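Local atomic coordinates of flavohemoprotein (Vibrio cholerae O1 biovar El Tor, PDB entry 4EH1), a protein that probably detoxifies nitric oxide by converting it to nitrate with oxygen and NAD(P)H, this chain being its FAD- and NAD(P)H-binding reductase domain. Residues G41-P46 with D50-R55; R69-R74 with G125-Q130; Y146-A149 with E155-F158. One frame throughout, in Å; residues are numbered along the deposited sequence.

Contact 1: residues G41-P46 with D50-R55. With FAD (flavin-adenine dinucleotide), chain C.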
# COMPACT_ATOMS: atom_id res chain seq x y z
N GLY A 41 11.10 4.24 -17.01
CA GLY A 41 10.23 5.36 -17.29
C GLY A 41 8.77 4.95 -17.15
O GLY A 41 8.38 3.85 -17.56
N ILE A 42 7.97 5.81 -16.55
CA ILE A 42 6.54 5.57 -16.47
C ILE A 42 5.81 6.65 -17.27
O ILE A 42 6.13 7.83 -17.15
CB ILE A 42 6.04 5.59 -15.02
CG1 ILE A 42 6.66 4.43 -14.20
CG2 ILE A 42 4.51 5.51 -14.97
CD1 ILE A 42 6.13 3.04 -14.58
N GLU A 43 4.81 6.26 -18.05
CA GLU A 43 4.04 7.22 -18.82
C GLU A 43 2.55 7.04 -18.60
O GLU A 43 2.01 5.93 -18.70
CB GLU A 43 4.36 7.09 -20.31
CG GLU A 43 3.28 7.56 -21.24
CD GLU A 43 3.63 7.24 -22.70
OE1 GLU A 43 4.73 7.64 -23.15
OE2 GLU A 43 2.83 6.55 -23.38
N VAL A 44 1.89 8.14 -18.29
CA VAL A 44 0.45 8.10 -18.05
C VAL A 44 -0.19 9.32 -18.64
O VAL A 44 0.50 10.21 -19.13
CB VAL A 44 0.13 8.09 -16.55
CG1 VAL A 44 0.46 6.72 -15.93
CG2 VAL A 44 0.89 9.20 -15.82
N THR A 45 -1.51 9.34 -18.57
CA THR A 45 -2.32 10.46 -19.03
C THR A 45 -3.22 10.84 -17.87
O THR A 45 -4.20 10.16 -17.57
CB THR A 45 -3.21 10.04 -20.20
OG1 THR A 45 -2.37 9.55 -21.25
CG2 THR A 45 -4.03 11.23 -20.71
N PRO A 46 -2.85 11.91 -17.17
CA PRO A 46 -3.58 12.31 -15.96
C PRO A 46 -5.03 12.74 -16.23
O PRO A 46 -5.38 13.02 -17.38
CB PRO A 46 -2.73 13.45 -15.41
CG PRO A 46 -1.31 13.10 -15.90
CD PRO A 46 -1.55 12.60 -17.30
N ASP A 50 -5.50 15.73 -21.57
CA ASP A 50 -5.01 16.10 -22.89
C ASP A 50 -3.77 15.30 -23.29
O ASP A 50 -3.80 14.54 -24.27
CB ASP A 50 -4.75 17.62 -23.05
CG ASP A 50 -5.00 18.41 -21.77
OD1 ASP A 50 -6.05 19.07 -21.67
OD2 ASP A 50 -4.12 18.38 -20.87
N TYR A 51 -2.69 15.44 -22.52
CA TYR A 51 -1.39 14.95 -22.96
C TYR A 51 -0.80 13.92 -22.01
O TYR A 51 -1.08 13.93 -20.81
CB TYR A 51 -0.43 16.13 -23.10
CG TYR A 51 -1.06 17.34 -23.76
CD1 TYR A 51 -1.76 17.21 -24.96
CD2 TYR A 51 -0.97 18.60 -23.18
CE1 TYR A 51 -2.35 18.31 -25.57
CE2 TYR A 51 -1.56 19.70 -23.78
CZ TYR A 51 -2.25 19.55 -24.97
OH TYR A 51 -2.83 20.63 -25.58
N ARG A 52 -0.01 13.01 -22.57
CA ARG A 52 0.74 12.05 -21.78
C ARG A 52 1.93 12.73 -21.08
O ARG A 52 2.46 13.75 -21.54
CB ARG A 52 1.24 10.91 -22.65
CG ARG A 52 2.09 11.38 -23.79
CD ARG A 52 2.90 10.25 -24.40
NE ARG A 52 3.50 10.65 -25.67
CZ ARG A 52 4.28 9.87 -26.41
NH1 ARG A 52 4.55 8.63 -26.01
NH2 ARG A 52 4.78 10.32 -27.56
N GLU A 53 2.33 12.16 -19.96
CA GLU A 53 3.47 12.65 -19.21
C GLU A 53 4.38 11.46 -18.89
O GLU A 53 3.91 10.38 -18.54
CB GLU A 53 3.00 13.27 -17.90
CG GLU A 53 2.04 14.45 -18.05
CD GLU A 53 2.73 15.74 -18.49
OE1 GLU A 53 2.03 16.61 -19.05
OE2 GLU A 53 3.96 15.88 -18.29
N ILE A 54 5.68 11.69 -18.99
CA ILE A 54 6.68 10.66 -18.75
C ILE A 54 7.63 11.09 -17.64
O ILE A 54 8.12 12.23 -17.64
CB ILE A 54 7.47 10.35 -20.05
CG1 ILE A 54 6.50 9.89 -21.16
CG2 ILE A 54 8.51 9.29 -19.79
CD1 ILE A 54 7.03 10.00 -22.60
N ARG A 55 7.88 10.19 -16.70
CA ARG A 55 8.78 10.41 -15.58
C ARG A 55 9.69 9.20 -15.35
O ARG A 55 9.28 8.03 -15.51
CB ARG A 55 7.99 10.59 -14.28
CG ARG A 55 6.99 11.78 -14.32
CD ARG A 55 7.63 13.17 -14.53
NE ARG A 55 6.62 14.24 -14.48
CZ ARG A 55 6.14 14.86 -15.55
NH1 ARG A 55 6.59 14.55 -16.76
NH2 ARG A 55 5.21 15.81 -15.40
PA FAD C . 5.48 17.53 -11.66
O1A FAD C . 6.43 17.31 -12.71
O2A FAD C . 4.10 17.78 -11.93
O5B FAD C . 5.98 18.74 -10.85
C5B FAD C . 7.35 19.00 -10.70
C4B FAD C . 7.66 20.13 -9.74
O4B FAD C . 7.34 21.39 -10.30
C3B FAD C . 6.82 19.98 -8.50
O3B FAD C . 7.57 20.43 -7.41
C2B FAD C . 5.68 20.91 -8.73
O2B FAD C . 5.27 21.37 -7.48
C1B FAD C . 6.28 21.98 -9.59
N9A FAD C . 5.27 22.45 -10.54
C8A FAD C . 4.48 21.70 -11.28
N7A FAD C . 3.66 22.45 -12.02
C5A FAD C . 3.92 23.71 -11.73
C6A FAD C . 3.39 25.00 -12.16
N6A FAD C . 2.41 25.09 -13.06
N1A FAD C . 3.93 26.06 -11.60
C2A FAD C . 4.90 25.98 -10.71
N3A FAD C . 5.42 24.85 -10.28
C4A FAD C . 4.97 23.70 -10.74
N1 FAD C . 10.80 9.97 -8.09
C2 FAD C . 10.39 9.01 -7.26
O2 FAD C . 9.38 9.21 -6.62
N3 FAD C . 11.00 7.86 -7.11
C4 FAD C . 12.08 7.55 -7.77
O4 FAD C . 12.59 6.47 -7.58
C4X FAD C . 12.61 8.55 -8.69
N5 FAD C . 13.70 8.34 -9.39
C5X FAD C . 14.18 9.26 -10.21
C6 FAD C . 15.31 8.98 -10.91
C7 FAD C . 15.83 9.90 -11.76
C7M FAD C . 17.07 9.61 -12.51
C8 FAD C . 15.16 11.18 -11.94
C8M FAD C . 15.75 12.16 -12.89
C9 FAD C . 14.02 11.47 -11.25
C9A FAD C . 13.50 10.54 -10.38
N10 FAD C . 12.35 10.81 -9.66
C10 FAD C . 11.89 9.82 -8.81
C1' FAD C . 11.63 12.06 -9.84
C2' FAD C . 10.40 11.83 -10.71
O2' FAD C . 10.70 11.41 -12.02
C3' FAD C . 9.49 13.02 -10.92
O3' FAD C . 10.21 14.15 -11.35
C4' FAD C . 8.58 13.35 -9.75
O4' FAD C . 7.83 12.20 -9.43
C5' FAD C . 7.66 14.54 -9.99
O5' FAD C . 6.76 14.36 -11.05
P FAD C . 5.30 14.85 -11.02
O1P FAD C . 4.79 14.67 -12.34
O2P FAD C . 4.64 14.20 -9.95
O3P FAD C . 5.47 16.34 -10.66

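Contact 2: residues R69-R74 with G125-Q130. With FAD (flavin-adenine dinucleotide), chain C.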
# COMPACT_ATOMS: atom_id res chain seq x y z
N ARG A 69 9.93 -3.44 -9.29
CA ARG A 69 9.34 -2.59 -8.27
C ARG A 69 9.90 -1.16 -8.37
O ARG A 69 11.13 -0.95 -8.47
CB ARG A 69 9.56 -3.16 -6.86
CG ARG A 69 8.93 -2.30 -5.74
CD ARG A 69 9.12 -2.94 -4.37
NE ARG A 69 10.42 -2.59 -3.82
CZ ARG A 69 10.83 -2.98 -2.62
NH1 ARG A 69 10.04 -3.72 -1.85
NH2 ARG A 69 12.02 -2.61 -2.17
N ILE A 70 9.00 -0.18 -8.36
CA ILE A 70 9.41 1.22 -8.21
C ILE A 70 8.72 1.80 -6.97
O ILE A 70 7.73 1.25 -6.49
CB ILE A 70 8.99 2.07 -9.40
CG1 ILE A 70 7.48 1.99 -9.58
CG2 ILE A 70 9.76 1.65 -10.72
CD1 ILE A 70 6.97 3.04 -10.59
N SER A 71 9.25 2.91 -6.48
CA SER A 71 8.74 3.53 -5.25
C SER A 71 8.65 5.03 -5.46
O SER A 71 9.67 5.71 -5.70
CB SER A 71 9.67 3.22 -4.07
OG SER A 71 9.94 1.82 -4.00
N VAL A 72 7.43 5.53 -5.31
CA VAL A 72 7.05 6.81 -5.84
C VAL A 72 6.61 7.78 -4.74
O VAL A 72 5.68 7.51 -3.97
CB VAL A 72 5.88 6.61 -6.84
CG1 VAL A 72 5.32 7.94 -7.26
CG2 VAL A 72 6.34 5.71 -8.05
N LYS A 73 7.31 8.90 -4.64
CA LYS A 73 6.93 9.90 -3.66
C LYS A 73 5.86 10.86 -4.21
O LYS A 73 6.04 11.46 -5.26
CB LYS A 73 8.14 10.70 -3.22
CG LYS A 73 7.73 11.66 -2.07
CD LYS A 73 8.78 12.68 -1.70
CE LYS A 73 8.09 13.83 -0.93
NZ LYS A 73 9.01 14.84 -0.37
N ARG A 74 4.74 10.95 -3.50
CA ARG A 74 3.72 11.97 -3.73
C ARG A 74 4.41 13.34 -3.65
O ARG A 74 4.75 13.79 -2.56
CB ARG A 74 2.67 11.85 -2.60
CG ARG A 74 1.25 12.22 -2.95
CD ARG A 74 0.23 11.30 -2.25
NE ARG A 74 0.04 11.57 -0.82
CZ ARG A 74 0.24 10.69 0.16
NH1 ARG A 74 0.64 9.44 -0.11
NH2 ARG A 74 0.04 11.05 1.41
N GLY A 125 15.49 9.43 -2.19
CA GLY A 125 16.81 9.01 -2.62
C GLY A 125 17.09 7.56 -2.22
O GLY A 125 17.95 6.88 -2.81
N ALA A 126 16.37 7.07 -1.23
CA ALA A 126 16.54 5.70 -0.77
C ALA A 126 16.13 4.64 -1.82
O ALA A 126 16.57 3.52 -1.74
CB ALA A 126 15.78 5.47 0.56
N THR A 127 15.29 5.01 -2.78
CA THR A 127 14.75 4.03 -3.74
C THR A 127 15.85 3.25 -4.50
O THR A 127 15.90 2.02 -4.41
CB THR A 127 13.70 4.67 -4.69
OG1 THR A 127 12.66 5.31 -3.93
CG2 THR A 127 13.08 3.64 -5.60
N PRO A 128 16.75 3.94 -5.22
CA PRO A 128 17.79 3.12 -5.89
C PRO A 128 18.72 2.40 -4.90
O PRO A 128 19.21 1.32 -5.24
CB PRO A 128 18.57 4.14 -6.71
CG PRO A 128 18.30 5.47 -6.00
CD PRO A 128 16.89 5.37 -5.55
N MET A 129 18.93 2.98 -3.72
CA MET A 129 19.76 2.37 -2.72
C MET A 129 19.14 1.06 -2.27
O MET A 129 19.87 0.14 -1.91
CB MET A 129 19.94 3.25 -1.49
CG MET A 129 20.72 4.51 -1.75
SD MET A 129 22.26 4.23 -2.70
CE MET A 129 22.70 5.96 -2.83
N GLN A 130 17.82 0.99 -2.29
CA GLN A 130 17.14 -0.26 -1.97
C GLN A 130 17.43 -1.40 -2.98
O GLN A 130 17.56 -2.57 -2.58
CB GLN A 130 15.64 -0.03 -1.82
CG GLN A 130 14.99 -1.00 -0.80
CD GLN A 130 15.47 -0.78 0.64
OE1 GLN A 130 16.13 0.22 0.96
NE2 GLN A 130 15.14 -1.71 1.51
PA FAD C . 5.48 17.53 -11.66
O1A FAD C . 6.43 17.31 -12.71
O2A FAD C . 4.10 17.78 -11.93
O5B FAD C . 5.98 18.74 -10.85
C5B FAD C . 7.35 19.00 -10.70
C4B FAD C . 7.66 20.13 -9.74
O4B FAD C . 7.34 21.39 -10.30
C3B FAD C . 6.82 19.98 -8.50
O3B FAD C . 7.57 20.43 -7.41
C2B FAD C . 5.68 20.91 -8.73
O2B FAD C . 5.27 21.37 -7.48
C1B FAD C . 6.28 21.98 -9.59
N9A FAD C . 5.27 22.45 -10.54
C8A FAD C . 4.48 21.70 -11.28
N7A FAD C . 3.66 22.45 -12.02
C5A FAD C . 3.92 23.71 -11.73
C6A FAD C . 3.39 25.00 -12.16
N6A FAD C . 2.41 25.09 -13.06
N1A FAD C . 3.93 26.06 -11.60
C2A FAD C . 4.90 25.98 -10.71
N3A FAD C . 5.42 24.85 -10.28
C4A FAD C . 4.97 23.70 -10.74
N1 FAD C . 10.80 9.97 -8.09
C2 FAD C . 10.39 9.01 -7.26
O2 FAD C . 9.38 9.21 -6.62
N3 FAD C . 11.00 7.86 -7.11
C4 FAD C . 12.08 7.55 -7.77
O4 FAD C . 12.59 6.47 -7.58
C4X FAD C . 12.61 8.55 -8.69
N5 FAD C . 13.70 8.34 -9.39
C5X FAD C . 14.18 9.26 -10.21
C6 FAD C . 15.31 8.98 -10.91
C7 FAD C . 15.83 9.90 -11.76
C7M FAD C . 17.07 9.61 -12.51
C8 FAD C . 15.16 11.18 -11.94
C8M FAD C . 15.75 12.16 -12.89
C9 FAD C . 14.02 11.47 -11.25
C9A FAD C . 13.50 10.54 -10.38
N10 FAD C . 12.35 10.81 -9.66
C10 FAD C . 11.89 9.82 -8.81
C1' FAD C . 11.63 12.06 -9.84
C2' FAD C . 10.40 11.83 -10.71
O2' FAD C . 10.70 11.41 -12.02
C3' FAD C . 9.49 13.02 -10.92
O3' FAD C . 10.21 14.15 -11.35
C4' FAD C . 8.58 13.35 -9.75
O4' FAD C . 7.83 12.20 -9.43
C5' FAD C . 7.66 14.54 -9.99
O5' FAD C . 6.76 14.36 -11.05
P FAD C . 5.30 14.85 -11.02
O1P FAD C . 4.79 14.67 -12.34
O2P FAD C . 4.64 14.20 -9.95
O3P FAD C . 5.47 16.34 -10.66

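Contact 3: residues Y146-A149 with E155-F158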
# COMPACT_ATOMS: atom_id res chain seq x y z
N TYR A 146 24.93 1.59 5.57
CA TYR A 146 23.80 2.31 5.02
C TYR A 146 23.51 3.58 5.87
O TYR A 146 23.22 3.49 7.06
CB TYR A 146 22.62 1.38 5.05
CG TYR A 146 21.32 1.92 4.49
CD1 TYR A 146 20.34 2.43 5.34
CD2 TYR A 146 21.05 1.86 3.12
CE1 TYR A 146 19.14 2.90 4.84
CE2 TYR A 146 19.85 2.34 2.61
CZ TYR A 146 18.89 2.85 3.48
OH TYR A 146 17.69 3.31 3.00
N LEU A 147 23.60 4.75 5.26
CA LEU A 147 23.36 6.00 5.99
C LEU A 147 22.15 6.68 5.36
O LEU A 147 22.13 6.93 4.15
CB LEU A 147 24.58 6.92 5.95
CG LEU A 147 25.95 6.33 6.36
CD1 LEU A 147 27.06 7.35 6.15
CD2 LEU A 147 25.99 5.85 7.79
N TYR A 148 21.14 6.98 6.19
CA TYR A 148 19.85 7.45 5.70
C TYR A 148 19.34 8.65 6.51
O TYR A 148 19.39 8.65 7.76
CB TYR A 148 18.81 6.31 5.75
CG TYR A 148 17.47 6.70 5.11
CD1 TYR A 148 17.41 7.13 3.79
CD2 TYR A 148 16.28 6.70 5.86
CE1 TYR A 148 16.20 7.53 3.20
CE2 TYR A 148 15.05 7.12 5.28
CZ TYR A 148 15.03 7.51 3.95
OH TYR A 148 13.85 7.88 3.36
N ALA A 149 18.86 9.68 5.82
CA ALA A 149 18.25 10.85 6.47
C ALA A 149 16.82 11.04 5.97
O ALA A 149 16.55 11.01 4.78
CB ALA A 149 19.09 12.11 6.22
N GLU A 155 8.13 9.34 7.81
CA GLU A 155 8.67 9.41 6.46
C GLU A 155 9.86 8.44 6.29
O GLU A 155 10.64 8.55 5.35
CB GLU A 155 9.10 10.86 6.12
CG GLU A 155 7.98 11.85 6.11
CD GLU A 155 8.37 13.21 5.46
OE1 GLU A 155 9.06 13.23 4.41
OE2 GLU A 155 8.00 14.26 6.02
N HIS A 156 10.01 7.50 7.21
CA HIS A 156 11.20 6.66 7.20
C HIS A 156 11.00 5.50 6.19
O HIS A 156 10.60 4.40 6.56
CB HIS A 156 11.43 6.12 8.61
CG HIS A 156 12.69 5.32 8.78
ND1 HIS A 156 13.18 4.95 10.02
CD2 HIS A 156 13.54 4.80 7.86
CE1 HIS A 156 14.30 4.26 9.86
NE2 HIS A 156 14.53 4.15 8.56
N THR A 157 11.29 5.75 4.92
CA THR A 157 10.99 4.80 3.85
C THR A 157 11.77 3.49 3.95
O THR A 157 12.96 3.50 4.17
CB THR A 157 11.33 5.47 2.52
OG1 THR A 157 10.57 6.69 2.42
CG2 THR A 157 11.02 4.53 1.32
N PHE A 158 11.07 2.36 3.80
CA PHE A 158 11.67 1.03 3.88
C PHE A 158 12.20 0.67 5.25
O PHE A 158 13.08 -0.19 5.34
CB PHE A 158 12.85 0.89 2.90
CG PHE A 158 12.47 1.12 1.47
CD1 PHE A 158 11.42 0.42 0.90
CD2 PHE A 158 13.16 2.05 0.70
CE1 PHE A 158 11.09 0.63 -0.44
CE2 PHE A 158 12.81 2.27 -0.64
CZ PHE A 158 11.78 1.56 -1.20
O HOH W 1 15.63 2.47 4.73
O HOH W 2 11.17 9.55 2.95

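Contact 1: residues G41-P46 with D50-R55
Four backbone hydrogen bonds join strand 41-44 to strand 53-55, antiparallel, their axes 4.7 Å apart at the closest. Ile42 and Arg55 form one hydrogen-bonded pair, with Ile42 N 2.8 Å from Arg55 O, and Val44 and Glu53 form the next; Glu43 and Ile54 make the non-hydrogen-bonded pair between them. CA-H...O contacts, such as Glu43 CA to Glu53 O, fill in between these bonds.

The charged contacts divide between the two faces. On the face of Glu43 and Ile54, Arg52 NH1 makes a salt bridge to Glu43 OE1 at 3.0 Å, approaching from above the carboxylate plane, with the two flat groups 77° apart. The same OE1 also bonds Tyr102 OH, while Arg52 NH1 reaches the carbonyl of Arg1. Glu43 runs extended beside Ile54, whose CG1, in the conformer described, lies 3.6 Å from Glu43 CB.

On the other face, Arg55 folds back at chi2 (-62°), and its NH1 bonds Ile54 O, 2.9 Å away. Its NH2 pairs with Glu53 OE2 at 3.1 Å. Thus held, the guanidinium offers NE to the FAD diphosphate, 2.8 Å from O1P; the bonds of NH2 to O1P and O1A are weak.

This is a beta hairpin at the edge of the antiparallel FAD-binding sheet of the ferredoxin reductase-like family, with an arginine gripping the flavin pyrophosphate.

Contact 2: residues R69-R74 with G125-Q130
Ser71 and Thr127 meet where the FAD-binding beta domain faces the NAD-binding alpha/beta domain, the two-domain architecture of ferredoxin reductase-like flavoproteins. Residues 69-73 lie on strand 68-73, an outermost strand of the antiparallel sheet; Gly125-Gln130 enters helix 126-138 and contains four residues of the probable NADP-binding site.

Van der Waals packing joins the segments over a small area. In the conformer described, one of two modelled, both branches of Thr127 lie against Ser71: CG2 is 3.8 Å from Ser71 CB, and OG1 is 3.7 Å from that same CB. The hydroxyl of Thr127 finds its polar partner in Val124 O, whereas Ser71 OG bonds the hydroxyls of Ser20 and Ser60. Farther along the strand, Arg69 puts the edge of its guanidinium against the aliphatic part of Gln130, NH2 lying 3.6 Å from CG. A bend at chi3 (84°) carries the guanidinium to the helix. Arg69 NH2 bonds Ser60 O and Gln130 NE2 bonds Thr162 OG1, while Glu161 OE1 links the two, by a salt bridge to Arg69 NH2 and a hydrogen bond from Gln130 NE2.

Two hydrogen bonds tie the strand backbone to the flavin. Ser71 O accepts from flavin N3 at 2.9 Å, and Lys73 N donates to flavin O2, also at 2.9 Å, with a nearly straight bond of 170°. In the same Thr127 conformer, methyl CG2 packs 3.5 Å from flavin O4.

Contact 3: residues Y146-A149 with E155-F158
Tyr146-Ala149 is extended strand, its Tyr146 and Tyr148 CB atoms directed toward the irregular chain of Glu155-Phe158. In that chain His156 is the centre of an inverse gamma turn, and Phe158 occupies the N-cap position of the following helix. The backbones do not pair; the two tyrosines bridge the gap, partly through water.

Tyr148 carries the direct contact. Its CG is trans to the backbone N (chi1 -174°), which sends the ring away from the strand to the turn. There CE2 comes within 3.8 Å of His156 CD2. The ring planes differ by only 26°, yet the rings are displaced along them, with centroids 5.7 Å apart, so little of one lies over the other. His156 ND1 bonds Tyr177 OH. The phenol oxygen of Tyr148 packs 3.6 Å from Thr157 CB and bonds the carbonyl of Gly123.

One water joins three groups of this contact: it donates to Glu155 O at 2.7 Å and to Tyr148 OH at 3.2 Å, and also bonds Thr157 OG1, which has a further partner in Ser15 OG. A second water donates hydrogen bonds to Tyr146 OH, 2.8 Å away, and to Thr157 O, 2.9 Å away. Each tyrosine hydroxyl is thereby tied to the turn by a single bridging water.

Strand 144-150 belongs to the parallel sheet of the NAD-binding domain, between strands 117-122 and 172-177. The turn follows it in the connection to helix 159-169. Tyr146 and Tyr148 both pack on helix 126-138, while His156 packs on Val175 of strand 172-177 and on Lys94 of the second subunit.

How the contacts relate
Contacts 1 and 2 hold FAD at different points, the diphosphate at Arg55 and the flavin ring bonded by Ser71 and Lys73 and packed on by Thr127. Their centres are 19 Å apart, yet they touch within the FAD-binding domain, where Ile42 CG1 lies 3.9 Å from Ile70 CD1. Contact 2 crosses to the NAD-binding domain, and contact 3 lies wholly in the latter, 11 Å from contact 2 between centres. Phe158 packs on both sides of contact 2, its CZ 3.4 Å from Ser71 OG and its CD2 3.5 Å from Gln130 OE1. Ala126, of the probable NADP site, rests its CB 3.4 Å from Tyr148 CE1. Contacts 1 and 3 do not touch, their nearest atoms being about 14 Å apart.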